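Local coordinates for phosphate-specific transport system accessory protein PhoU homolog (Pseudomonas aeruginosa, PDB 4Q25) that probably takes part in regulating phosphate uptake as a homodimeric, all-helical accessory protein of the Pst transport system and negative regulator of the Pho regulon, at residues 69-73 against 93-97; 137-141 against 204-209. All coordinates share one frame. Residue numbers count along the deposited sequence, not the author numbering.

In the fold
Both contacts are buried helix-helix packings in an all-helical bundle built from two PhoU repeats, one contact in each. Contact 1 joins helix 59-78 to helix 84-120, neighbours in sequence, its centre about 16 Å from that of the chain; contact 2 joins helix 127-149 to helix 188-220 across 62 residues, about 5 Å from that centre. The contact centres lie about 19 Å apart and their nearest atoms about 7 Å, without touching. The first pairing is antiparallel and close to the dimer interface, so an acidic side chain beside its apolar seam is bridged to the second subunit. The second runs parallel with closer axes, a glycine and an alanine at its seam, and meets no other subunit.

Contact 1: 69-73 against 93-97; sequences IDEEC and ISKSV
The two arms of a helical hairpin meet here, within the first PhoU repeat: residues 69-73 of helix 59-78 pack antiparallel against residues 93-97 of helix 84-120. Both segments are regular alpha-helix, their axes 9.7 Å apart at 167°, with D70 and S94 in register (CA to CA 6.0 Å). I69, C73, I93 and V97 point their CA-to-CB bonds at the opposite helix. I69 (chi1 m, chi2 t) turns its CG2 toward two partners, 3.7 Å from I93 CG2 and 3.5 Å from V97 CG1. I93 is also mt, and V97 has chi1 m. C73, chi1 m, one turn on from I69, turns its SG to I93. No hydrogen bond crosses the seam, which is held by apolar packing. D70 (chi1 m, -84°) leaves its backbone sideways, yet its carboxylate swings inward, with OD1 4.0 Å from S94 CB and 3.9 Å from V97 CG2. D70 forms a salt bridge with K95 of the second subunit, and K95 here, directed away from 69-73, forms the reciprocal one with D70 of that subunit, tying this hairpin into the homodimer. Across the hairpin itself, C73 SG sits 3.7 Å from I93 CG2.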
loop_
_atom_site.group_PDB
_atom_site.type_symbol
_atom_site.label_atom_id
_atom_site.label_comp_id
_atom_site.label_asym_id
_atom_site.label_seq_id
_atom_site.Cartn_x
_atom_site.Cartn_y
_atom_site.Cartn_z
ATOM N N ILE A 69 18.929 1.822 -2.150
ATOM C CA ILE A 69 18.882 2.962 -1.247
ATOM C C ILE A 69 18.779 2.478 0.198
ATOM O O ILE A 69 19.336 3.088 1.086
ATOM C CB ILE A 69 17.702 3.883 -1.605
ATOM C CG1 ILE A 69 17.939 4.541 -2.981
ATOM C CG2 ILE A 69 17.478 4.946 -0.552
ATOM C CD1 ILE A 69 16.814 5.478 -3.454
ATOM N N ASP A 70 18.045 1.395 0.441
ATOM C CA ASP A 70 17.886 0.875 1.804
ATOM C C ASP A 70 19.223 0.430 2.342
ATOM O O ASP A 70 19.543 0.714 3.477
ATOM C CB ASP A 70 16.889 -0.305 1.883
ATOM C CG ASP A 70 15.430 0.157 1.990
ATOM O OD1 ASP A 70 15.106 0.984 2.875
ATOM O OD2 ASP A 70 14.590 -0.317 1.187
ATOM N N GLU A 71 19.987 -0.285 1.534
ATOM C CA GLU A 71 21.313 -0.762 1.960
ATOM C C GLU A 71 22.265 0.389 2.206
ATOM O O GLU A 71 23.065 0.370 3.134
ATOM C CB GLU A 71 21.915 -1.701 0.935
ATOM C CG GLU A 71 21.283 -3.076 0.952
ATOM C CD GLU A 71 21.321 -3.713 2.332
ATOM O OE1 GLU A 71 22.417 -4.126 2.753
ATOM O OE2 GLU A 71 20.251 -3.761 2.992
ATOM N N GLU A 72 22.144 1.408 1.378
ATOM C CA GLU A 72 22.912 2.631 1.531
ATOM C C GLU A 72 22.629 3.305 2.864
ATOM O O GLU A 72 23.558 3.779 3.552
ATOM C CB GLU A 72 22.566 3.564 0.374
ATOM C CG GLU A 72 23.624 4.559 0.043
ATOM C CD GLU A 72 23.211 5.464 -1.095
ATOM O OE1 GLU A 72 23.771 6.584 -1.166
ATOM O OE2 GLU A 72 22.340 5.069 -1.911
ATOM N N CYS A 73 21.348 3.370 3.238
ATOM C CA CYS A 73 20.970 3.934 4.546
ATOM C C CYS A 73 21.526 3.104 5.678
ATOM O O CYS A 73 21.730 3.607 6.805
ATOM C CB CYS A 73 19.457 4.003 4.725
ATOM S SG CYS A 73 18.603 5.118 3.598
ATOM N N ILE A 93 14.356 9.218 4.439
ATOM C CA ILE A 93 14.697 8.584 3.181
ATOM C C ILE A 93 14.184 7.142 3.138
ATOM O O ILE A 93 13.521 6.734 2.174
ATOM C CB ILE A 93 16.189 8.628 2.921
ATOM C CG1 ILE A 93 16.590 10.046 2.530
ATOM C CG2 ILE A 93 16.567 7.664 1.807
ATOM C CD1 ILE A 93 18.084 10.294 2.449
ATOM N N SER A 94 14.469 6.367 4.173
ATOM C CA SER A 94 14.124 4.959 4.118
ATOM C C SER A 94 12.614 4.764 4.109
ATOM O O SER A 94 12.128 3.872 3.468
ATOM C CB SER A 94 14.788 4.169 5.249
ATOM O OG SER A 94 14.154 4.421 6.469
ATOM N N LYS A 95 11.865 5.605 4.790
ATOM C CA LYS A 95 10.419 5.488 4.742
ATOM C C LYS A 95 9.866 5.980 3.417
ATOM O O LYS A 95 8.870 5.464 2.935
ATOM C CB LYS A 95 9.758 6.227 5.896
ATOM C CG LYS A 95 9.958 5.485 7.202
ATOM C CD LYS A 95 9.158 6.056 8.347
ATOM C CE LYS A 95 9.384 5.195 9.585
ATOM N NZ LYS A 95 8.868 5.922 10.755
ATOM N N SER A 96 10.538 6.952 2.809
ATOM C CA SER A 96 10.023 7.537 1.601
ATOM C C SER A 96 10.276 6.661 0.369
ATOM O O SER A 96 9.451 6.677 -0.542
ATOM C CB SER A 96 10.473 8.980 1.424
ATOM O OG SER A 96 11.805 8.991 1.055
ATOM N N VAL A 97 11.334 5.845 0.349
ATOM C CA VAL A 97 11.495 4.907 -0.769
ATOM C C VAL A 97 10.363 3.857 -0.825
ATOM O O VAL A 97 10.059 3.334 -1.884
ATOM C CB VAL A 97 12.861 4.184 -0.801
ATOM C CG1 VAL A 97 13.968 5.182 -0.988
ATOM C CG2 VAL A 97 13.101 3.362 0.452
#

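Contact 2: 137-141 against 204-209; sequences VQKMV and IGDHAR
In the helical bundle of the second PhoU repeat, residues 137-141 of helix 127-149 run parallel to residues 204-209 of helix 188-220. Both segments are alpha-helical, with axes 8.6 Å apart crossing at +22°. The register pairs V137 with G205 (CA to CA 4.9 Å) and V141 with A208 (5.0 Å), with small residues, G205 and A208, at the close points on the second helix. M140, V137 and A208 have the most surface buried by this contact. With chi1 m, chi2 t and chi3 p, M140 reaches across the partner helix, while its CB lies 3.8 Å from A208 CB. V137, chi1 t, aims CG1 at the start of the other segment, 3.2 Å from I204 CG2 and a tight 3.0 Å from G205 N. A208 also receives V141 (chi1 t), with CG2 4.0 Å from its CB. Helix 153-183 packs on V137 and M140, and its D163 forms a salt bridge with R209, whose end leads away from the seam. No hydrogen bond joins the segments; beside the bare glycine backbone, M140 CE rests 3.3 Å from G205 O.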
loop_
_atom_site.group_PDB
_atom_site.type_symbol
_atom_site.label_atom_id
_atom_site.label_comp_id
_atom_site.label_asym_id
_atom_site.label_seq_id
_atom_site.Cartn_x
_atom_site.Cartn_y
_atom_site.Cartn_z
ATOM N N VAL A 137 -2.254 14.529 -8.935
ATOM C CA VAL A 137 -1.521 13.604 -8.086
ATOM C C VAL A 137 -0.056 13.476 -8.553
ATOM O O VAL A 137 0.849 13.297 -7.758
ATOM C CB VAL A 137 -2.306 12.287 -8.118
ATOM C CG1 VAL A 137 -1.606 11.173 -7.375
ATOM C CG2 VAL A 137 -3.791 12.500 -7.827
ATOM N N GLN A 138 0.174 13.600 -9.848
ATOM C CA GLN A 138 1.520 13.675 -10.370
ATOM C C GLN A 138 2.184 14.953 -9.869
ATOM O O GLN A 138 3.372 14.928 -9.542
ATOM C CB GLN A 138 1.516 13.654 -11.887
ATOM C CG GLN A 138 2.909 13.678 -12.551
ATOM C CD GLN A 138 2.804 13.604 -14.067
ATOM O OE1 GLN A 138 1.976 12.871 -14.597
ATOM N NE2 GLN A 138 3.615 14.389 -14.780
ATOM N N LYS A 139 1.425 16.056 -9.817
ATOM C CA LYS A 139 1.941 17.317 -9.287
ATOM C C LYS A 139 2.310 17.181 -7.817
ATOM O O LYS A 139 3.394 17.527 -7.424
ATOM C CB LYS A 139 0.985 18.507 -9.476
ATOM C CG LYS A 139 1.745 19.845 -9.398
ATOM C CD LYS A 139 0.858 21.083 -9.507
ATOM C CE LYS A 139 1.686 22.367 -9.731
ATOM N NZ LYS A 139 0.966 23.432 -10.513
ATOM N N MET A 140 1.402 16.655 -7.027
ATOM C CA MET A 140 1.688 16.302 -5.632
ATOM C C MET A 140 2.996 15.528 -5.463
ATOM O O MET A 140 3.734 15.783 -4.518
ATOM C CB MET A 140 0.553 15.489 -5.040
ATOM C CG MET A 140 -0.719 16.292 -4.847
ATOM S SD MET A 140 -2.073 15.319 -4.206
ATOM C CE MET A 140 -1.496 14.940 -2.568
ATOM N N VAL A 141 3.299 14.610 -6.377
ATOM C CA VAL A 141 4.551 13.869 -6.305
ATOM C C VAL A 141 5.757 14.768 -6.575
ATOM O O VAL A 141 6.678 14.765 -5.773
ATOM C CB VAL A 141 4.578 12.661 -7.266
ATOM C CG1 VAL A 141 5.981 12.080 -7.386
ATOM C CG2 VAL A 141 3.633 11.592 -6.782
ATOM N N ILE A 204 -1.726 7.075 -5.124
ATOM C CA ILE A 204 -0.512 7.806 -5.457
ATOM C C ILE A 204 -0.462 9.176 -4.721
ATOM O O ILE A 204 0.572 9.572 -4.217
ATOM C CB ILE A 204 -0.372 7.935 -6.959
ATOM C CG1 ILE A 204 -0.040 6.555 -7.533
ATOM C CG2 ILE A 204 0.714 8.940 -7.337
ATOM C CD1 ILE A 204 -0.099 6.495 -9.039
ATOM N N GLY A 205 -1.597 9.848 -4.638
ATOM C CA GLY A 205 -1.699 11.091 -3.907
ATOM C C GLY A 205 -1.576 10.905 -2.411
ATOM O O GLY A 205 -0.977 11.736 -1.751
ATOM N N ASP A 206 -2.163 9.836 -1.869
ATOM C CA ASP A 206 -1.950 9.500 -0.456
ATOM C C ASP A 206 -0.461 9.325 -0.154
ATOM O O ASP A 206 0.004 9.837 0.843
ATOM C CB ASP A 206 -2.712 8.247 -0.054
ATOM C CG ASP A 206 -4.196 8.425 -0.106
ATOM O OD1 ASP A 206 -4.687 9.560 -0.350
ATOM O OD2 ASP A 206 -4.872 7.392 0.057
ATOM N N HIS A 207 0.294 8.651 -1.030
ATOM C CA HIS A 207 1.732 8.465 -0.798
ATOM C C HIS A 207 2.588 9.743 -0.980
ATOM O O HIS A 207 3.608 9.929 -0.321
ATOM C CB HIS A 207 2.284 7.339 -1.668
ATOM C CG HIS A 207 1.806 5.981 -1.268
ATOM N ND1 HIS A 207 2.307 5.315 -0.176
ATOM C CD2 HIS A 207 0.900 5.150 -1.838
ATOM C CE1 HIS A 207 1.709 4.142 -0.078
ATOM N NE2 HIS A 207 0.835 4.034 -1.062
ATOM N N ALA A 208 2.201 10.601 -1.899
ATOM C CA ALA A 208 2.845 11.896 -2.016
ATOM C C ALA A 208 2.673 12.679 -0.722
ATOM O O ALA A 208 3.598 13.315 -0.259
ATOM C CB ALA A 208 2.248 12.687 -3.166
ATOM N N ARG A 209 1.477 12.618 -0.160
ATOM C CA ARG A 209 1.145 13.237 1.108
ATOM C C ARG A 209 1.999 12.687 2.218
ATOM O O ARG A 209 2.529 13.458 2.999
ATOM C CB ARG A 209 -0.333 13.040 1.432
ATOM C CG ARG A 209 -0.802 13.617 2.749
ATOM C CD ARG A 209 -1.106 12.532 3.766
ATOM N NE ARG A 209 -2.457 12.007 3.613
ATOM C CZ ARG A 209 -2.775 10.713 3.516
ATOM N NH1 ARG A 209 -1.836 9.765 3.559
ATOM N NH2 ARG A 209 -4.055 10.362 3.373
#